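PDB 4C2L: endo-xylogalacturonan hydrolase A from Aspergillus tubingensis, which hydrolyses xylogalacturonan, the xylose-substituted galacturonan of the hairy regions of pectin, as a secreted family 28 glycoside hydrolase. Local coordinates for residues A214-S218 against V237-G241; S219-D225 against V248-T254. One frame throughout, in Å; residues are numbered along the deposited sequence.

Contact 1: residues A214-S218 against V237-G241. With SO4 (sulfate ion), chain E.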
ATOM      1  N   ALA A 214       1.111   2.728   1.537  1.00 12.66           N
ATOM      2  CA  ALA A 214       2.381   3.150   2.081  1.00 12.09           C
ATOM      3  C   ALA A 214       3.031   4.080   1.083  1.00 12.27           C
ATOM      4  O   ALA A 214       3.135   3.754  -0.112  1.00 11.81           O
ATOM      5  CB  ALA A 214       3.282   1.952   2.367  1.00 12.00           C
ATOM      6  N   PHE A 215       3.414   5.259   1.568  1.00 11.60           N
ATOM      7  CA  PHE A 215       4.147   6.188   0.747  1.00 12.66           C
ATOM      8  C   PHE A 215       5.622   5.974   0.978  1.00 13.18           C
ATOM      9  O   PHE A 215       6.161   6.199   2.076  1.00 13.20           O
ATOM     10  CB  PHE A 215       3.710   7.623   1.020  1.00 12.52           C
ATOM     11  CG  PHE A 215       2.221   7.809   0.956  1.00 12.47           C
ATOM     12  CD1 PHE A 215       1.573   7.899  -0.273  1.00 12.96           C
ATOM     13  CD2 PHE A 215       1.470   7.844   2.123  1.00 12.78           C
ATOM     14  CE1 PHE A 215       0.189   8.063  -0.340  1.00 13.08           C
ATOM     15  CE2 PHE A 215       0.081   8.010   2.072  1.00 12.97           C
ATOM     16  CZ  PHE A 215      -0.559   8.101   0.835  1.00 12.75           C
ATOM     17  N   LYS A 216       6.261   5.505  -0.079  1.00 12.79           N
ATOM     18  CA  LYS A 216       7.650   5.093  -0.018  1.00 13.41           C
ATOM     19  C   LYS A 216       8.523   6.210  -0.598  1.00 13.17           C
ATOM     20  O   LYS A 216       7.996   7.164  -1.180  1.00 12.23           O
ATOM     21  CB  LYS A 216       7.812   3.793  -0.804  1.00 13.98           C
ATOM     22  CG  LYS A 216       6.942   2.661  -0.259  1.00 15.21           C
ATOM     23  CD  LYS A 216       7.339   2.322   1.180  1.00 15.93           C
ATOM     24  CE  LYS A 216       6.819   0.950   1.622  1.00 16.98           C
ATOM     25  NZ  LYS A 216       7.032   0.768   3.088  1.00 16.31           N
ATOM     26  N   PRO A 217       9.853   6.084  -0.461  1.00 13.71           N
ATOM     27  CA  PRO A 217      10.760   7.140  -0.920  1.00 14.21           C
ATOM     28  C   PRO A 217      10.515   7.562  -2.360  1.00 14.54           C
ATOM     29  O   PRO A 217      10.276   6.717  -3.238  1.00 14.90           O
ATOM     30  CB  PRO A 217      12.135   6.488  -0.762  1.00 14.59           C
ATOM     31  CG  PRO A 217      11.961   5.645   0.449  1.00 14.77           C
ATOM     32  CD  PRO A 217      10.586   5.034   0.275  1.00 14.14           C
ATOM     33  N   SER A 218      10.570   8.872  -2.581  1.00 14.08           N
ATOM     34  CA  SER A 218      10.354   9.528  -3.880  1.00 14.54           C
ATOM     35  C   SER A 218       8.910   9.566  -4.388  1.00 14.09           C
ATOM     36  O   SER A 218       8.673   9.947  -5.540  1.00 14.10           O
ATOM     37  CB  SER A 218      11.334   9.033  -4.961  1.00 15.85           C
ATOM     38  OG  SER A 218      12.658   9.129  -4.466  1.00 17.21           O
ATOM     39  N   VAL A 237       3.126   6.839   5.965  1.00 12.85           N
ATOM     40  CA  VAL A 237       4.307   7.372   5.281  1.00 12.81           C
ATOM     41  C   VAL A 237       5.506   6.576   5.782  1.00 12.71           C
ATOM     42  O   VAL A 237       5.803   6.544   6.984  1.00 12.75           O
ATOM     43  CB  VAL A 237       4.535   8.880   5.538  1.00 12.82           C
ATOM     44  CG1 VAL A 237       5.883   9.331   4.970  1.00 13.20           C
ATOM     45  CG2 VAL A 237       3.402   9.711   4.932  1.00 13.22           C
ATOM     46  N   GLY A 238       6.213   5.948   4.857  1.00 13.22           N
ATOM     47  CA  GLY A 238       7.440   5.234   5.199  1.00 13.33           C
ATOM     48  C   GLY A 238       7.357   3.709   5.115  1.00 15.15           C
ATOM     49  O   GLY A 238       6.430   3.159   4.495  1.00 15.31           O
ATOM     50  N   SER A 239       8.331   3.016   5.722  1.00 14.94           N
ATOM     51  CA  SER A 239       9.428   3.678   6.451  1.00 15.15           C
ATOM     52  C   SER A 239      10.336   4.454   5.502  1.00 14.61           C
ATOM     53  O   SER A 239      10.476   4.112   4.333  1.00 14.15           O
ATOM     54  CB  SER A 239      10.279   2.665   7.208  1.00 16.57           C
ATOM     55  OG  SER A 239      10.853   1.735   6.312  1.00 17.52           O
ATOM     56  N   LEU A 240      10.954   5.497   6.034  1.00 13.94           N
ATOM     57  CA  LEU A 240      11.932   6.276   5.284  1.00 14.48           C
ATOM     58  C   LEU A 240      13.239   6.284   6.062  1.00 14.82           C
ATOM     59  O   LEU A 240      13.227   6.237   7.288  1.00 14.89           O
ATOM     60  CB  LEU A 240      11.439   7.721   5.139  1.00 14.46           C
ATOM     61  CG  LEU A 240      10.047   7.929   4.545  1.00 14.02           C
ATOM     62  CD1 LEU A 240       9.759   9.421   4.523  1.00 14.56           C
ATOM     63  CD2 LEU A 240       9.936   7.329   3.146  1.00 13.88           C
ATOM     64  N   GLY A 241      14.347   6.335   5.333  1.00 16.16           N
ATOM     65  CA  GLY A 241      15.659   6.584   5.929  1.00 17.60           C
ATOM     66  C   GLY A 241      16.499   5.353   6.235  1.00 18.75           C
ATOM     67  O   GLY A 241      17.538   5.473   6.873  1.00 18.83           O
TER
HETATM   68  S   SO4 E1407       8.483  -0.899   5.988  1.00 29.69           S
HETATM   69  O1  SO4 E1407       7.527  -1.718   6.764  1.00 32.74           O
HETATM   70  O2  SO4 E1407       9.773  -0.866   6.723  1.00 32.70           O
HETATM   71  O3  SO4 E1407       7.873   0.432   5.854  1.00 30.45           O
HETATM   72  O4  SO4 E1407       8.729  -1.526   4.678  1.00 33.01           O
HETATM   73  O   HOH W   1      10.074   1.673   3.101  1.00 24.23           O
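F215 and V237 pair in register as parallel strand neighbours, and their side chains make the packed half. CD2 of F215 comes to 3.9 Å from CG2 of V237, the two crossing at about a right angle, with I251 and V253 closing in from strand 246-259. Just beyond, G238 N gives its hydrogen to F215 O at 2.8 Å. P217 and L240 continue the apolar seam: CD2 of L240 reaches CD of P217 at 3.7 Å, the two running past each other in opposite directions. Strands 213-215 and 235-240 are successive rungs of the right-handed parallel beta-helix of family 28, on the sheet that passes close to D210 and H233, by similarity the catalytic residues. The other side is polar and wet. K216 starts away from G238 but bends at chi2 (-62°), which brings NZ into a hydrogen bond with G238 O at 2.8 Å, tilted 31° from the carbonyl plane. A water accepts from K216 NZ and donates to S239 O. Beside the lysine a sulfate, probably from the crystallisation liquor, meets K216 NZ in a weak bond through O4 and takes S239 N on O3 at 2.6 Å and S239 OG on O2 at 2.8 Å.

Contact 2: residues S219-D225 against V248-T254. With NAG (2-acetamido-2-deoxy-beta-D-glucopyranose), chain B; NAG (2-acetamido-2-deoxy-beta-D-glucopyranose), chain C; SO4 (sulfate ion), chain J.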
ATOM      1  N   SER A 219       7.937   9.200  -3.550  1.00 14.16           N
ATOM      2  CA  SER A 219       6.552   9.463  -3.933  1.00 13.66           C
ATOM      3  C   SER A 219       6.275  10.966  -3.885  1.00 14.33           C
ATOM      4  O   SER A 219       6.758  11.676  -2.992  1.00 14.61           O
ATOM      5  CB  SER A 219       5.543   8.686  -3.075  1.00 13.82           C
ATOM      6  OG  SER A 219       5.829   8.804  -1.696  1.00 13.69           O
ATOM      7  N   ASN A 220       5.506  11.432  -4.859  1.00 14.58           N
ATOM      8  CA  ASN A 220       5.233  12.866  -5.017  1.00 14.91           C
ATOM      9  C   ASN A 220       3.924  13.025  -5.757  1.00 14.82           C
ATOM     10  O   ASN A 220       3.678  12.353  -6.767  1.00 15.16           O
ATOM     11  CB  ASN A 220       6.378  13.505  -5.830  1.00 15.61           C
ATOM     12  CG  ASN A 220       6.334  15.025  -5.854  1.00 17.03           C
ATOM     13  OD1 ASN A 220       5.613  15.669  -5.084  1.00 17.20           O
ATOM     14  ND2 ASN A 220       7.129  15.613  -6.763  1.00 18.19           N
ATOM     15  N   TYR A 221       3.079  13.929  -5.263  1.00 14.20           N
ATOM     16  CA  TYR A 221       1.761  14.183  -5.861  1.00 14.35           C
ATOM     17  C   TYR A 221       0.926  12.902  -5.919  1.00 14.12           C
ATOM     18  O   TYR A 221       0.606  12.390  -7.005  1.00 14.55           O
ATOM     19  CB  TYR A 221       1.879  14.841  -7.236  1.00 15.92           C
ATOM     20  CG  TYR A 221       2.504  16.215  -7.175  1.00 17.37           C
ATOM     21  CD1 TYR A 221       1.853  17.265  -6.530  1.00 18.66           C
ATOM     22  CD2 TYR A 221       3.742  16.463  -7.766  1.00 18.91           C
ATOM     23  CE1 TYR A 221       2.427  18.530  -6.459  1.00 19.36           C
ATOM     24  CE2 TYR A 221       4.321  17.733  -7.711  1.00 20.15           C
ATOM     25  CZ  TYR A 221       3.654  18.753  -7.055  1.00 20.73           C
ATOM     26  OH  TYR A 221       4.223  20.007  -6.993  1.00 22.46           O
ATOM     27  N   VAL A 222       0.572  12.405  -4.744  1.00 13.38           N
ATOM     28  CA  VAL A 222      -0.318  11.244  -4.620  1.00 12.96           C
ATOM     29  C   VAL A 222      -1.609  11.710  -3.975  1.00 13.33           C
ATOM     30  O   VAL A 222      -1.589  12.428  -2.960  1.00 12.88           O
ATOM     31  CB  VAL A 222       0.297  10.104  -3.775  1.00 13.01           C
ATOM     32  CG1 VAL A 222      -0.610   8.861  -3.784  1.00 13.44           C
ATOM     33  CG2 VAL A 222       1.688   9.751  -4.304  1.00 13.66           C
ATOM     34  N   THR A 223      -2.720  11.308  -4.572  1.00 13.01           N
ATOM     35  CA  THR A 223      -4.034  11.562  -3.998  1.00 13.97           C
ATOM     36  C   THR A 223      -4.690  10.236  -3.711  1.00 13.58           C
ATOM     37  O   THR A 223      -4.729   9.354  -4.577  1.00 12.81           O
ATOM     38  CB  THR A 223      -4.909  12.352  -4.984  1.00 15.13           C
ATOM     39  OG1 THR A 223      -4.311  13.630  -5.215  1.00 19.09           O
ATOM     40  CG2 THR A 223      -6.315  12.560  -4.430  1.00 16.21           C
ATOM     41  N   VAL A 224      -5.204  10.095  -2.494  1.00 12.98           N
ATOM     42  CA  VAL A 224      -5.999   8.951  -2.147  1.00 14.12           C
ATOM     43  C   VAL A 224      -7.341   9.551  -1.703  1.00 14.14           C
ATOM     44  O   VAL A 224      -7.389  10.330  -0.753  1.00 14.17           O
ATOM     45  CB  VAL A 224      -5.384   8.144  -0.970  1.00 13.29           C
ATOM     46  CG1 VAL A 224      -6.262   6.937  -0.627  1.00 13.91           C
ATOM     47  CG2 VAL A 224      -3.958   7.683  -1.288  1.00 13.52           C
ATOM     48  N   ASP A 225      -8.413   9.172  -2.386  1.00 14.71           N
ATOM     49  CA  ASP A 225      -9.748   9.747  -2.101  1.00 15.97           C
ATOM     50  C   ASP A 225     -10.784   8.637  -1.985  1.00 15.63           C
ATOM     51  O   ASP A 225     -11.143   8.040  -2.994  1.00 17.01           O
ATOM     52  CB  ASP A 225     -10.116  10.699  -3.240  1.00 17.43           C
ATOM     53  CG  ASP A 225     -11.423  11.445  -3.001  1.00 20.32           C
ATOM     54  OD1 ASP A 225     -12.285  10.979  -2.216  1.00 20.17           O
ATOM     55  OD2 ASP A 225     -11.576  12.523  -3.616  1.00 23.89           O
ATOM     56  N   VAL A 248       9.173  12.085   0.928  1.00 14.48           N
ATOM     57  CA  VAL A 248       7.785  11.886   0.508  1.00 13.56           C
ATOM     58  C   VAL A 248       7.173  13.278   0.534  1.00 13.36           C
ATOM     59  O   VAL A 248       7.309  13.990   1.542  1.00 13.35           O
ATOM     60  CB  VAL A 248       7.023  10.945   1.469  1.00 13.54           C
ATOM     61  CG1 VAL A 248       5.526  10.924   1.140  1.00 13.05           C
ATOM     62  CG2 VAL A 248       7.574   9.529   1.377  1.00 13.34           C
ATOM     63  N   LYS A 249       6.551  13.694  -0.561  1.00 13.22           N
ATOM     64  CA  LYS A 249       5.934  15.018  -0.584  1.00 14.65           C
ATOM     65  C   LYS A 249       4.639  15.135  -1.337  1.00 13.83           C
ATOM     66  O   LYS A 249       4.349  14.333  -2.237  1.00 12.80           O
ATOM     67  CB  LYS A 249       6.916  16.076  -1.103  1.00 16.75           C
ATOM     68  CG  LYS A 249       7.552  15.774  -2.422  1.00 19.80           C
ATOM     69  CD  LYS A 249       8.725  16.719  -2.677  1.00 22.07           C
ATOM     70  CE  LYS A 249       9.170  16.558  -4.110  1.00 24.15           C
ATOM     71  NZ  LYS A 249      10.275  17.507  -4.427  1.00 25.84           N
ATOM     72  N   ASN A 250       3.864  16.155  -0.972  1.00 13.31           N
ATOM     73  CA  ASN A 250       2.685  16.542  -1.748  1.00 13.17           C
ATOM     74  C   ASN A 250       1.689  15.389  -1.849  1.00 13.06           C
ATOM     75  O   ASN A 250       1.307  14.928  -2.948  1.00 12.71           O
ATOM     76  CB  ASN A 250       3.110  17.070  -3.115  1.00 13.76           C
ATOM     77  CG  ASN A 250       4.136  18.186  -3.001  1.00 14.59           C
ATOM     78  OD1 ASN A 250       4.016  19.062  -2.130  1.00 14.41           O
ATOM     79  ND2 ASN A 250       5.165  18.151  -3.854  1.00 14.48           N
ATOM     80  N   ILE A 251       1.263  14.953  -0.671  1.00 12.37           N
ATOM     81  CA  ILE A 251       0.349  13.815  -0.531  1.00 12.37           C
ATOM     82  C   ILE A 251      -0.969  14.310   0.036  1.00 12.88           C
ATOM     83  O   ILE A 251      -0.977  15.065   1.020  1.00 12.89           O
ATOM     84  CB  ILE A 251       0.933  12.772   0.443  1.00 12.10           C
ATOM     85  CG1 ILE A 251       2.374  12.336   0.063  1.00 12.70           C
ATOM     86  CG2 ILE A 251      -0.011  11.586   0.634  1.00 12.10           C
ATOM     87  CD1 ILE A 251       2.512  11.649  -1.277  1.00 12.82           C
ATOM     88  N   TYR A 252      -2.083  13.860  -0.550  1.00 12.64           N
ATOM     89  CA  TYR A 252      -3.389  14.240  -0.025  1.00 13.28           C
ATOM     90  C   TYR A 252      -4.248  12.994   0.118  1.00 12.99           C
ATOM     91  O   TYR A 252      -4.503  12.298  -0.868  1.00 13.32           O
ATOM     92  CB  TYR A 252      -4.055  15.271  -0.943  1.00 14.41           C
ATOM     93  CG  TYR A 252      -5.384  15.727  -0.400  1.00 15.82           C
ATOM     94  CD1 TYR A 252      -5.443  16.646   0.652  1.00 17.13           C
ATOM     95  CD2 TYR A 252      -6.573  15.204  -0.902  1.00 16.96           C
ATOM     96  CE1 TYR A 252      -6.668  17.048   1.184  1.00 18.35           C
ATOM     97  CE2 TYR A 252      -7.803  15.605  -0.383  1.00 18.23           C
ATOM     98  CZ  TYR A 252      -7.836  16.514   0.662  1.00 19.47           C
ATOM     99  OH  TYR A 252      -9.052  16.892   1.199  1.00 21.46           O
ATOM    100  N   VAL A 253      -4.684  12.716   1.338  1.00 12.71           N
ATOM    101  CA  VAL A 253      -5.501  11.536   1.612  1.00 12.69           C
ATOM    102  C   VAL A 253      -6.791  12.016   2.254  1.00 13.45           C
ATOM    103  O   VAL A 253      -6.759  12.705   3.268  1.00 14.24           O
ATOM    104  CB  VAL A 253      -4.823  10.561   2.578  1.00 12.79           C
ATOM    105  CG1 VAL A 253      -5.742   9.366   2.827  1.00 13.16           C
ATOM    106  CG2 VAL A 253      -3.485  10.080   2.015  1.00 12.82           C
ATOM    107  N   THR A 254      -7.917  11.659   1.666  1.00 13.29           N
ATOM    108  CA  THR A 254      -9.208  12.049   2.251  1.00 13.90           C
ATOM    109  C   THR A 254     -10.210  10.898   2.205  1.00 14.03           C
ATOM    110  O   THR A 254     -10.166  10.066   1.299  1.00 14.07           O
ATOM    111  CB  THR A 254      -9.772  13.318   1.570  1.00 14.62           C
ATOM    112  OG1 THR A 254     -10.871  13.840   2.345  1.00 15.63           O
ATOM    113  CG2 THR A 254     -10.212  13.029   0.107  1.00 15.19           C
TER
HETATM  114  C1  NAG B   1       0.513  19.855  -1.538  1.00 19.28           C
HETATM  115  C2  NAG B   1       0.752  20.820  -2.703  1.00 22.08           C
HETATM  116  C3  NAG B   1      -0.449  20.862  -3.644  1.00 22.96           C
HETATM  117  C4  NAG B   1      -0.890  19.448  -4.045  1.00 22.86           C
HETATM  118  C5  NAG B   1      -1.040  18.559  -2.791  1.00 20.44           C
HETATM  119  C6  NAG B   1      -1.435  17.098  -3.059  1.00 18.50           C
HETATM  120  C7  NAG B   1       2.141  22.765  -2.197  1.00 26.78           C
HETATM  121  C8  NAG B   1       2.162  24.143  -1.596  1.00 28.29           C
HETATM  122  N2  NAG B   1       0.963  22.154  -2.177  1.00 24.07           N
HETATM  123  O3  NAG B   1      -0.106  21.611  -4.793  1.00 24.27           O
HETATM  124  O4  NAG B   1      -2.118  19.549  -4.753  1.00 26.27           O
HETATM  125  O5  NAG B   1       0.156  18.578  -2.034  1.00 18.86           O
HETATM  126  O6  NAG B   1      -0.630  16.508  -4.057  1.00 18.29           O
HETATM  127  O7  NAG B   1       3.170  22.274  -2.661  1.00 29.28           O
HETATM  128  C1  NAG C   2      -2.025  18.845  -6.011  1.00 30.61           C
HETATM  129  C2  NAG C   2      -3.440  18.565  -6.539  1.00 33.41           C
HETATM  130  C3  NAG C   2      -3.490  18.048  -7.976  1.00 37.21           C
HETATM  131  C4  NAG C   2      -2.442  18.662  -8.901  1.00 37.68           C
HETATM  132  C5  NAG C   2      -1.090  18.802  -8.191  1.00 35.28           C
HETATM  133  C6  NAG C   2      -0.083  19.539  -9.063  1.00 36.25           C
HETATM  134  C7  NAG C   2      -5.042  17.955  -4.823  1.00 32.52           C
HETATM  135  C8  NAG C   2      -5.671  16.853  -4.017  1.00 31.47           C
HETATM  136  N2  NAG C   2      -4.116  17.588  -5.704  1.00 32.66           N
HETATM  137  O3  NAG C   2      -4.760  18.376  -8.477  1.00 41.27           O
HETATM  138  O4  NAG C   2      -2.327  17.864 -10.066  1.00 40.56           O
HETATM  139  O5  NAG C   2      -1.246  19.523  -6.978  1.00 33.28           O
HETATM  140  O6  NAG C   2      -0.567  20.848  -9.262  1.00 38.87           O
HETATM  141  O7  NAG C   2      -5.365  19.126  -4.657  1.00 31.79           O
HETATM  142  S   SO4 J1412       8.252  20.699  -3.644  1.00 47.24           S
HETATM  143  O1  SO4 J1412       8.204  20.487  -2.176  1.00 47.52           O
HETATM  144  O2  SO4 J1412       8.287  22.161  -3.905  1.00 49.23           O
HETATM  145  O3  SO4 J1412       7.068  20.120  -4.321  1.00 41.32           O
HETATM  146  O4  SO4 J1412       9.485  20.053  -4.164  1.00 46.72           O
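N250 lies against one face of the Y221 ring, its CB 4.0 Å from the ring centroid in a CH-pi contact and its amide turned only 22° from the ring plane. Its CG, anti to its own carbonyl carbon (chi1 -54°), runs alongside the tyrosine, so that ND2 sits against the same face, near the rim. That ND2 has two acceptors: N220 OD1 at 2.8 Å, in the carbonyl plane of the N220 amide, and O3 of a sulfate, probably from the crystallisation liquor, at 2.8 Å. OD1 of N250 accepts from N283 ND2 in the next strand; held at both ends, the amide is fixed in rotation. K249 NZ grips the same sulfate through O4 at 2.7 Å. Both segments turn a corner here, Y221 and N250 sharing left-handed backbone angles, and stacked corners of this kind, with N250 bonded to N283 as in an asparagine ladder, belong to the parallel beta-helix. Past the corner strands 222-225 and 251-254 run parallel, their axes 1° from aligned, with straight bonds such as V224 N to Y252 O at 2.8 Å. V224, the second large contributor, turns inward beside V253, its CB 4.0 Å from V253 CG1, while S219 at the other end sets OG against both methyls of V248 and bonds back to K216 O. Outward, an attached glycan covers the corner: O6 of its first sugar donates to N250 O at 2.7 Å, and the second sugar brings its acetyl methyl C8 to 3.6 Å from Y252 CD2.

The two contacts join the same pair of successive coils of the beta-helix, their centres about 12 Å apart. Along the chain the segments alternate: 214-218 and 219-225 follow directly on one coil, 237-241 and 248-254 on the next, so each coil gives one piece to each contact. Contact 1 belongs to the sheet near the presumed catalytic residues, contact 2 to the neighbouring faces beyond the turn. They meet inside the coil, where F215 CE1 lies 3.6 Å from V222 CG1 and L240 CD2 lies 3.7 Å from V248 CG2. The hydrophobic interior thus connects the sheet passing the presumed active site with the face that carries the glycan.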